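Local coordinates for Oxidored_FMN domain-containing protein ([Pseudomonas] geniculata N1, PDB 6L6J), which probably catalyses the oxidation of the amine 6-hydroxypseudooxynicotine, using a bound FMN and a [4Fe-4S] cluster, at residues 44-49 against 90-95; 407-412 against 451-456; 433-438 against 537-542. All coordinates share one frame; numbering follows the deposited sequence.

Interaction 1: residues 44-49 against 90-95; sequences FRKARA and VAAVKE
Helices 38-51 and 83-94, which precede and follow strand 55-62 in the chain, run side by side on the outside of the eight-stranded TIM barrel. Their segments are nearly parallel, with axes 8.2 Å apart and crossing at -16°. Phe44 faces the other flank of the first helix. Arg45 begins at the interface: its CB meets Val93 CG2 at 4.0 Å. With CG beside the backbone N and the chain bent at chi2 (-60°), it then turns away, so that NH2 can reach the carboxylate of Glu59 and the carbonyl of His29. Lys46 sends CG anti to its backbone N (chi1 -165°), laying its first methylenes alongside Ala92; CB sits 4.0 Å from Ala92 CB, and CG 3.7 Å from Ala92 O. A lysine suits this partly exposed border, since its aliphatic root packs while its amine leads off. Arg48 returns to Phe44: its NH1 lies over the centre of that ring and donates to Phe44 O at 2.7 Å from above the carbonyl plane, while Glu371 takes a salt bridge from the same nitrogen. Ala49 closes the segment, its methyl carbon 3.5 Å from Val93 O. So small a side chain lets the backbones come near, with Ala49 CA 5.3 Å from Val93 CA. Val93 also rests on Val56 of the strand beneath, filling the corner between helices and barrel. The two segments therefore meet through aliphatic carbon against methyl groups and carbonyl oxygens, while the arginine charges are paired elsewhere, which implies cohesion by van der Waals packing.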
loop_
_atom_site.group_PDB
_atom_site.type_symbol
_atom_site.label_atom_id
_atom_site.label_comp_id
_atom_site.label_asym_id
_atom_site.label_seq_id
_atom_site.Cartn_x
_atom_site.Cartn_y
_atom_site.Cartn_z
ATOM N N PHE A 44 -4.983 -15.763 -1.685
ATOM C CA PHE A 44 -5.119 -14.290 -1.742
ATOM C C PHE A 44 -6.308 -13.962 -2.635
ATOM O O PHE A 44 -7.229 -13.346 -2.141
ATOM C CB PHE A 44 -3.843 -13.592 -2.229
ATOM C CG PHE A 44 -3.947 -12.093 -2.133
ATOM C CD1 PHE A 44 -3.639 -11.432 -0.945
ATOM C CD2 PHE A 44 -4.410 -11.339 -3.211
ATOM C CE1 PHE A 44 -3.778 -10.053 -0.839
ATOM C CE2 PHE A 44 -4.557 -9.961 -3.102
ATOM C CZ PHE A 44 -4.241 -9.323 -1.916
ATOM N N ARG A 45 -6.269 -14.362 -3.901
ATOM C CA ARG A 45 -7.285 -13.989 -4.921
ATOM C C ARG A 45 -8.644 -14.599 -4.542
ATOM O O ARG A 45 -9.641 -13.878 -4.569
ATOM C CB ARG A 45 -6.816 -14.444 -6.305
ATOM C CG ARG A 45 -5.480 -13.871 -6.755
ATOM C CD ARG A 45 -5.513 -12.371 -6.816
ATOM N NE ARG A 45 -4.211 -11.817 -7.130
ATOM C CZ ARG A 45 -3.895 -10.533 -7.107
ATOM N NH1 ARG A 45 -4.806 -9.634 -6.790
ATOM N NH2 ARG A 45 -2.668 -10.152 -7.425
ATOM N N LYS A 46 -8.684 -15.868 -4.146
ATOM C CA LYS A 46 -9.937 -16.546 -3.696
ATOM C C LYS A 46 -10.728 -15.618 -2.753
ATOM O O LYS A 46 -11.961 -15.449 -2.952
ATOM C CB LYS A 46 -9.637 -17.892 -3.028
ATOM C CG LYS A 46 -10.839 -18.818 -2.864
ATOM C CD LYS A 46 -10.506 -20.152 -2.172
ATOM C CE LYS A 46 -11.627 -20.699 -1.298
ATOM N NZ LYS A 46 -11.117 -21.256 -0.016
ATOM N N ALA A 47 -10.062 -15.022 -1.768
ATOM C CA ALA A 47 -10.722 -14.232 -0.704
ATOM C C ALA A 47 -11.520 -13.072 -1.326
ATOM O O ALA A 47 -12.595 -12.678 -0.781
ATOM C CB ALA A 47 -9.700 -13.737 0.285
ATOM N N ARG A 48 -11.022 -12.529 -2.436
ATOM C CA ARG A 48 -11.629 -11.339 -3.098
ATOM C C ARG A 48 -12.797 -11.776 -4.004
ATOM O O ARG A 48 -13.802 -11.050 -4.071
ATOM C CB ARG A 48 -10.507 -10.525 -3.749
ATOM C CG ARG A 48 -9.958 -9.479 -2.793
ATOM C CD ARG A 48 -8.482 -9.594 -2.526
ATOM N NE ARG A 48 -8.133 -9.144 -1.195
ATOM C CZ ARG A 48 -7.445 -9.856 -0.316
ATOM N NH1 ARG A 48 -7.036 -11.077 -0.616
ATOM N NH2 ARG A 48 -7.135 -9.338 0.863
ATOM N N ALA A 49 -12.718 -12.957 -4.606
ATOM C CA ALA A 49 -13.889 -13.635 -5.199
ATOM C C ALA A 49 -14.918 -13.958 -4.085
ATOM O O ALA A 49 -16.101 -13.608 -4.218
ATOM C CB ALA A 49 -13.419 -14.854 -5.963
ATOM N N VAL A 90 -7.513 -19.019 -11.693
ATOM C CA VAL A 90 -8.803 -18.839 -12.420
ATOM C C VAL A 90 -9.918 -19.600 -11.694
ATOM O O VAL A 90 -10.982 -19.001 -11.457
ATOM C CB VAL A 90 -8.674 -19.283 -13.891
ATOM C CG1 VAL A 90 -9.999 -19.236 -14.645
ATOM C CG2 VAL A 90 -7.622 -18.437 -14.609
ATOM N N ALA A 91 -9.686 -20.858 -11.344
ATOM C CA ALA A 91 -10.687 -21.767 -10.730
ATOM C C ALA A 91 -11.144 -21.206 -9.383
ATOM O O ALA A 91 -12.378 -21.172 -9.150
ATOM C CB ALA A 91 -10.137 -23.156 -10.586
ATOM N N ALA A 92 -10.211 -20.734 -8.557
ATOM C CA ALA A 92 -10.476 -20.164 -7.212
ATOM C C ALA A 92 -11.223 -18.831 -7.335
ATOM O O ALA A 92 -11.917 -18.432 -6.362
ATOM C CB ALA A 92 -9.184 -19.996 -6.451
ATOM N N VAL A 93 -11.101 -18.164 -8.484
ATOM C CA VAL A 93 -11.785 -16.864 -8.773
ATOM C C VAL A 93 -13.166 -17.165 -9.384
ATOM O O VAL A 93 -14.186 -16.746 -8.768
ATOM C CB VAL A 93 -10.903 -15.941 -9.644
ATOM C CG1 VAL A 93 -11.663 -14.818 -10.333
ATOM C CG2 VAL A 93 -9.769 -15.352 -8.827
ATOM N N LYS A 94 -13.221 -17.913 -10.498
ATOM C CA LYS A 94 -14.486 -18.196 -11.241
ATOM C C LYS A 94 -15.472 -18.978 -10.359
ATOM O O LYS A 94 -16.661 -18.932 -10.660
ATOM C CB LYS A 94 -14.194 -18.923 -12.558
ATOM C CG LYS A 94 -13.510 -18.075 -13.619
ATOM C CD LYS A 94 -13.509 -18.656 -15.020
ATOM C CE LYS A 94 -14.858 -18.625 -15.716
ATOM N NZ LYS A 94 -15.470 -17.264 -15.783
ATOM N N GLU A 95 -14.984 -19.657 -9.317
ATOM C CA GLU A 95 -15.765 -20.500 -8.379
ATOM C C GLU A 95 -16.901 -19.699 -7.765
ATOM O O GLU A 95 -17.997 -20.215 -7.736
ATOM C CB GLU A 95 -14.884 -21.057 -7.261
ATOM C CG GLU A 95 -15.692 -21.655 -6.120
ATOM C CD GLU A 95 -15.101 -22.862 -5.412
ATOM O OE1 GLU A 95 -14.229 -23.540 -6.018
ATOM O OE2 GLU A 95 -15.526 -23.129 -4.251
#

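Interaction 2: residues 407-412 against 451-456; sequences LAKRGY and QTMPNV
In the Rossmann-like domain, helix 398-410 ends in a Schellman motif, and the beta turn that leads into edge strand 456-459 is fastened to that end by one asparagine. Leu407 O is satisfied twice, by Gly411 N at 3.1 Å and by Tyr412 N at 3.3 Å. Gly411 suits the reversal because its phi of 119° would press a side chain against the preceding carbonyl. Ala408 O, in the last turn, is met from outside by Asn455 ND2 at 2.8 Å, the donor lying in the carbonyl plane on a lone pair of that oxygen. The second N-H of Asn455 ND2 goes to Tyr412 O at 2.9 Å, this time reaching the acceptor from above its carbonyl plane. With both hydrogens engaged, the amide is fixed in rotation, and a primary amide is well suited to a place where one nitrogen must serve two carbonyls. The torsion that puts it there is the crowded one, CG lying between the backbone N and the carbonyl carbon (chi1 50°). Asn455 is presented by a type I turn from Met453 to Val456, which Val456 N closes on Met453 O at 3.2 Å, with Pro454 fitting its second position through its restricted phi. The backbone of Asn455 bonds to Val414, tying the turn to strand 413-417. Other polar ends look elsewhere: Lys409 NZ binds the carbonyl of Glu379, and Tyr412 OH is bonded to His385 ND1. Beside the amide, the small Ala408 gives the contact its apolar part, its CB touching Val456 CG2 and lying 3.6 Å from Met453 SD.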
loop_
_atom_site.group_PDB
_atom_site.type_symbol
_atom_site.label_atom_id
_atom_site.label_comp_id
_atom_site.label_asym_id
_atom_site.label_seq_id
_atom_site.Cartn_x
_atom_site.Cartn_y
_atom_site.Cartn_z
ATOM N N LEU A 407 -10.375 -11.744 19.492
ATOM C CA LEU A 407 -10.910 -12.612 20.579
ATOM C C LEU A 407 -12.438 -12.439 20.671
ATOM O O LEU A 407 -13.150 -13.462 20.671
ATOM C CB LEU A 407 -10.200 -12.247 21.891
ATOM C CG LEU A 407 -8.690 -12.485 21.902
ATOM C CD1 LEU A 407 -8.045 -11.803 23.093
ATOM C CD2 LEU A 407 -8.374 -13.971 21.896
ATOM N N ALA A 408 -12.930 -11.192 20.712
ATOM C CA ALA A 408 -14.380 -10.872 20.761
ATOM C C ALA A 408 -15.113 -11.665 19.674
ATOM O O ALA A 408 -16.140 -12.290 20.014
ATOM C CB ALA A 408 -14.629 -9.391 20.617
ATOM N N LYS A 409 -14.592 -11.647 18.436
ATOM C CA LYS A 409 -15.238 -12.243 17.229
ATOM C C LYS A 409 -15.319 -13.762 17.376
ATOM O O LYS A 409 -16.322 -14.328 16.946
ATOM C CB LYS A 409 -14.458 -11.940 15.949
ATOM C CG LYS A 409 -14.505 -10.495 15.471
ATOM C CD LYS A 409 -14.793 -10.355 13.995
ATOM C CE LYS A 409 -13.767 -11.039 13.124
ATOM N NZ LYS A 409 -13.874 -10.578 11.720
ATOM N N ARG A 410 -14.281 -14.384 17.941
ATOM C CA ARG A 410 -14.213 -15.853 18.174
ATOM C C ARG A 410 -15.254 -16.247 19.220
ATOM O O ARG A 410 -15.680 -17.421 19.194
ATOM C CB ARG A 410 -12.822 -16.279 18.646
ATOM C CG ARG A 410 -11.714 -16.047 17.632
ATOM C CD ARG A 410 -10.390 -16.583 18.128
ATOM N NE ARG A 410 -10.465 -18.023 18.287
ATOM C CZ ARG A 410 -9.579 -18.776 18.922
ATOM N NH1 ARG A 410 -8.504 -18.230 19.474
ATOM N NH2 ARG A 410 -9.786 -20.085 19.000
ATOM N N GLY A 411 -15.600 -15.312 20.110
ATOM C CA GLY A 411 -16.725 -15.410 21.063
ATOM C C GLY A 411 -16.279 -15.355 22.523
ATOM O O GLY A 411 -17.162 -15.513 23.397
ATOM N N TYR A 412 -14.981 -15.150 22.805
ATOM C CA TYR A 412 -14.429 -15.071 24.189
ATOM C C TYR A 412 -15.056 -13.889 24.936
ATOM O O TYR A 412 -15.550 -12.942 24.281
ATOM C CB TYR A 412 -12.905 -14.901 24.209
ATOM C CG TYR A 412 -12.132 -16.103 23.732
ATOM C CD1 TYR A 412 -11.808 -17.133 24.597
ATOM C CD2 TYR A 412 -11.747 -16.232 22.406
ATOM C CE1 TYR A 412 -11.122 -18.258 24.161
ATOM C CE2 TYR A 412 -11.057 -17.346 21.954
ATOM C CZ TYR A 412 -10.746 -18.366 22.835
ATOM O OH TYR A 412 -10.065 -19.465 22.393
ATOM N N GLN A 451 -17.635 -2.014 20.403
ATOM C CA GLN A 451 -18.560 -1.406 21.404
ATOM C C GLN A 451 -20.012 -1.875 21.208
ATOM O O GLN A 451 -20.834 -1.515 22.072
ATOM C CB GLN A 451 -18.440 0.122 21.359
ATOM C CG GLN A 451 -18.919 0.742 20.053
ATOM C CD GLN A 451 -18.553 2.200 19.958
ATOM O OE1 GLN A 451 -17.924 2.759 20.862
ATOM N NE2 GLN A 451 -18.939 2.814 18.851
ATOM N N THR A 452 -20.300 -2.649 20.147
ATOM C CA THR A 452 -21.640 -3.218 19.808
ATOM C C THR A 452 -21.677 -4.731 20.090
ATOM O O THR A 452 -22.612 -5.421 19.589
ATOM C CB THR A 452 -22.001 -2.936 18.341
ATOM O OG1 THR A 452 -20.991 -3.513 17.516
ATOM C CG2 THR A 452 -22.140 -1.459 18.044
ATOM N N MET A 453 -20.704 -5.240 20.856
ATOM C CA MET A 453 -20.555 -6.691 21.171
ATOM C C MET A 453 -20.737 -6.877 22.669
ATOM O O MET A 453 -20.005 -6.281 23.455
ATOM C CB MET A 453 -19.173 -7.213 20.769
ATOM C CG MET A 453 -18.831 -6.953 19.319
ATOM S SD MET A 453 -17.241 -7.649 18.827
ATOM C CE MET A 453 -17.612 -8.149 17.147
ATOM N N PRO A 454 -21.690 -7.727 23.107
ATOM C CA PRO A 454 -22.035 -7.826 24.525
ATOM C C PRO A 454 -20.940 -8.534 25.335
ATOM O O PRO A 454 -20.883 -8.337 26.524
ATOM C CB PRO A 454 -23.342 -8.631 24.517
ATOM C CG PRO A 454 -23.231 -9.501 23.265
ATOM C CD PRO A 454 -22.455 -8.665 22.268
ATOM N N ASN A 455 -20.087 -9.309 24.661
ATOM C CA ASN A 455 -18.965 -10.058 25.292
ATOM C C ASN A 455 -17.735 -9.162 25.503
ATOM O O ASN A 455 -16.781 -9.669 26.089
ATOM C CB ASN A 455 -18.597 -11.320 24.505
ATOM C CG ASN A 455 -18.381 -11.111 23.023
ATOM O OD1 ASN A 455 -19.053 -10.292 22.409
ATOM N ND2 ASN A 455 -17.483 -11.891 22.438
ATOM N N VAL A 456 -17.762 -7.894 25.077
ATOM C CA VAL A 456 -16.648 -6.913 25.253
ATOM C C VAL A 456 -17.038 -5.850 26.295
ATOM O O VAL A 456 -18.151 -5.295 26.197
ATOM C CB VAL A 456 -16.244 -6.241 23.924
ATOM C CG1 VAL A 456 -15.240 -5.112 24.135
ATOM C CG2 VAL A 456 -15.696 -7.254 22.926
#

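Interaction 3: residues 433-438 against 537-542; sequences LPRLSA and VADRLA
A type II beta turn, Leu433 to Leu436 in the Rossmann-like domain, rests on helix 533-542 of the second alpha/beta domain. Proline suits the turn's second position, and Arg435 takes the third with a positive phi of 70°. Two crossings make the contact, each at about a right angle. In one, the Pro434 ring lies across Arg540, with its CG and CD doing the touching: Pro434 CG is 3.7 Å from Arg540 CA, while the arginine chain, with CG anti to the backbone N (chi1 179°) and a bend at chi2, brings its CD beside the ring. In the other, Arg435 crosses Asp539, bending at chi2 and chi3 so that NH1 points at the carboxylate. The planes of guanidinium and carboxylate are 62° apart, and the bridge is made by one N-H, within the guanidinium plane, rather than by a parallel two-point pairing. Asp539 OD1 pairs with Arg543, and Arg435 NE donates to the carbonyl of Arg271, so the arginine also reaches the barrel domain. An alanine here would remove the guanidinium and would probably loosen the turn from both Asp539 and the Arg271 backbone. The salt bridge runs from Arg435 NH1 to the syn lone pair of Asp539 OD2, 3.1 Å away.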
loop_
_atom_site.group_PDB
_atom_site.type_symbol
_atom_site.label_atom_id
_atom_site.label_comp_id
_atom_site.label_asym_id
_atom_site.label_seq_id
_atom_site.Cartn_x
_atom_site.Cartn_y
_atom_site.Cartn_z
ATOM N N LEU A 433 -1.515 14.844 13.938
ATOM C CA LEU A 433 -0.344 15.459 13.253
ATOM C C LEU A 433 -0.684 15.684 11.782
ATOM O O LEU A 433 -1.469 14.939 11.200
ATOM C CB LEU A 433 0.881 14.550 13.375
ATOM C CG LEU A 433 1.484 14.412 14.766
ATOM C CD1 LEU A 433 2.609 13.396 14.737
ATOM C CD2 LEU A 433 1.970 15.751 15.294
ATOM N N PRO A 434 -0.083 16.688 11.108
ATOM C CA PRO A 434 -0.435 16.990 9.723
ATOM C C PRO A 434 -0.237 15.780 8.793
ATOM O O PRO A 434 0.798 15.136 8.833
ATOM C CB PRO A 434 0.518 18.127 9.331
ATOM C CG PRO A 434 0.933 18.736 10.644
ATOM C CD PRO A 434 0.989 17.565 11.606
ATOM N N ARG A 435 -1.289 15.521 8.027
ATOM C CA ARG A 435 -1.481 14.566 6.896
ATOM C C ARG A 435 -1.489 13.114 7.374
ATOM O O ARG A 435 -1.535 12.243 6.500
ATOM C CB ARG A 435 -0.631 14.911 5.665
ATOM C CG ARG A 435 0.874 14.823 5.767
ATOM C CD ARG A 435 1.550 15.976 5.023
ATOM N NE ARG A 435 0.927 16.238 3.744
ATOM C CZ ARG A 435 1.086 17.328 2.997
ATOM N NH1 ARG A 435 1.911 18.281 3.372
ATOM N NH2 ARG A 435 0.444 17.444 1.845
ATOM N N LEU A 436 -1.708 12.884 8.670
ATOM C CA LEU A 436 -1.816 11.525 9.255
ATOM C C LEU A 436 -3.246 11.258 9.711
ATOM O O LEU A 436 -3.451 10.331 10.482
ATOM C CB LEU A 436 -0.861 11.409 10.448
ATOM C CG LEU A 436 0.620 11.229 10.134
ATOM C CD1 LEU A 436 1.312 10.638 11.343
ATOM C CD2 LEU A 436 0.849 10.356 8.904
ATOM N N SER A 437 -4.213 12.017 9.219
ATOM C CA SER A 437 -5.622 11.989 9.691
ATOM C C SER A 437 -6.272 10.640 9.393
ATOM O O SER A 437 -6.875 10.074 10.334
ATOM C CB SER A 437 -6.417 13.108 9.095
ATOM O OG SER A 437 -7.665 13.179 9.731
ATOM N N ALA A 438 -6.201 10.173 8.138
ATOM C CA ALA A 438 -6.793 8.886 7.674
ATOM C C ALA A 438 -6.334 7.692 8.538
ATOM O O ALA A 438 -7.065 6.720 8.604
ATOM C CB ALA A 438 -6.425 8.641 6.237
ATOM N N VAL A 537 6.862 15.911 11.755
ATOM C CA VAL A 537 7.104 16.937 12.815
ATOM C C VAL A 537 7.587 18.196 12.094
ATOM O O VAL A 537 7.057 19.267 12.382
ATOM C CB VAL A 537 8.034 16.488 13.962
ATOM C CG1 VAL A 537 7.528 15.240 14.655
ATOM C CG2 VAL A 537 9.446 16.278 13.530
ATOM N N ALA A 538 8.468 18.038 11.113
ATOM C CA ALA A 538 8.993 19.135 10.268
ATOM C C ALA A 538 7.815 19.955 9.743
ATOM O O ALA A 538 7.770 21.171 9.977
ATOM C CB ALA A 538 9.822 18.572 9.134
ATOM N N ASP A 539 6.865 19.273 9.098
ATOM C CA ASP A 539 5.649 19.880 8.504
ATOM C C ASP A 539 4.911 20.650 9.596
ATOM O O ASP A 539 4.650 21.833 9.400
ATOM C CB ASP A 539 4.752 18.825 7.864
ATOM C CG ASP A 539 3.869 19.385 6.765
ATOM O OD1 ASP A 539 3.217 20.419 7.004
ATOM O OD2 ASP A 539 3.882 18.814 5.666
ATOM N N ARG A 540 4.605 19.985 10.704
ATOM C CA ARG A 540 3.919 20.580 11.877
ATOM C C ARG A 540 4.631 21.871 12.278
ATOM O O ARG A 540 3.935 22.869 12.551
ATOM C CB ARG A 540 3.923 19.581 13.035
ATOM C CG ARG A 540 3.272 20.087 14.308
ATOM C CD ARG A 540 1.768 20.060 14.187
ATOM N NE ARG A 540 1.161 20.454 15.452
ATOM C CZ ARG A 540 0.753 21.692 15.761
ATOM N NH1 ARG A 540 0.865 22.688 14.882
ATOM N NH2 ARG A 540 0.216 21.904 16.961
ATOM N N LEU A 541 5.967 21.841 12.304
ATOM C CA LEU A 541 6.818 22.929 12.839
ATOM C C LEU A 541 6.895 24.085 11.846
ATOM O O LEU A 541 6.867 25.261 12.289
ATOM C CB LEU A 541 8.217 22.387 13.107
ATOM C CG LEU A 541 8.379 21.495 14.332
ATOM C CD1 LEU A 541 9.708 20.765 14.252
ATOM C CD2 LEU A 541 8.293 22.302 15.624
ATOM N N ALA A 542 7.041 23.796 10.555
ATOM C CA ALA A 542 7.081 24.859 9.525
ATOM C C ALA A 542 5.731 25.611 9.578
ATOM O O ALA A 542 5.732 26.876 9.609
ATOM C CB ALA A 542 7.400 24.284 8.160
#

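The three contacts are separate pieces of one multidomain chain. Interaction 1 lies in the barrel that holds FMN; the Arg45 side chain is about 7 Å from the bound FMN and about 12 Å from the iron-sulfur cluster. Its centre is 30 Å from that of interaction 2 and 40 Å from that of interaction 3, which lies across the middle of the chain. Interactions 2 and 3 interlock in sequence: helix 441-450 joins 433-438 to 451-456. Interaction 2 lies within the Rossmann-like domain, while interaction 3 joins that domain to the second alpha/beta domain; the Leu433 side chain is about 13 Å from ADP. None touch: nearest atoms of 1 and 2 are about 13 Å apart, of 2 and 3 about 16 Å.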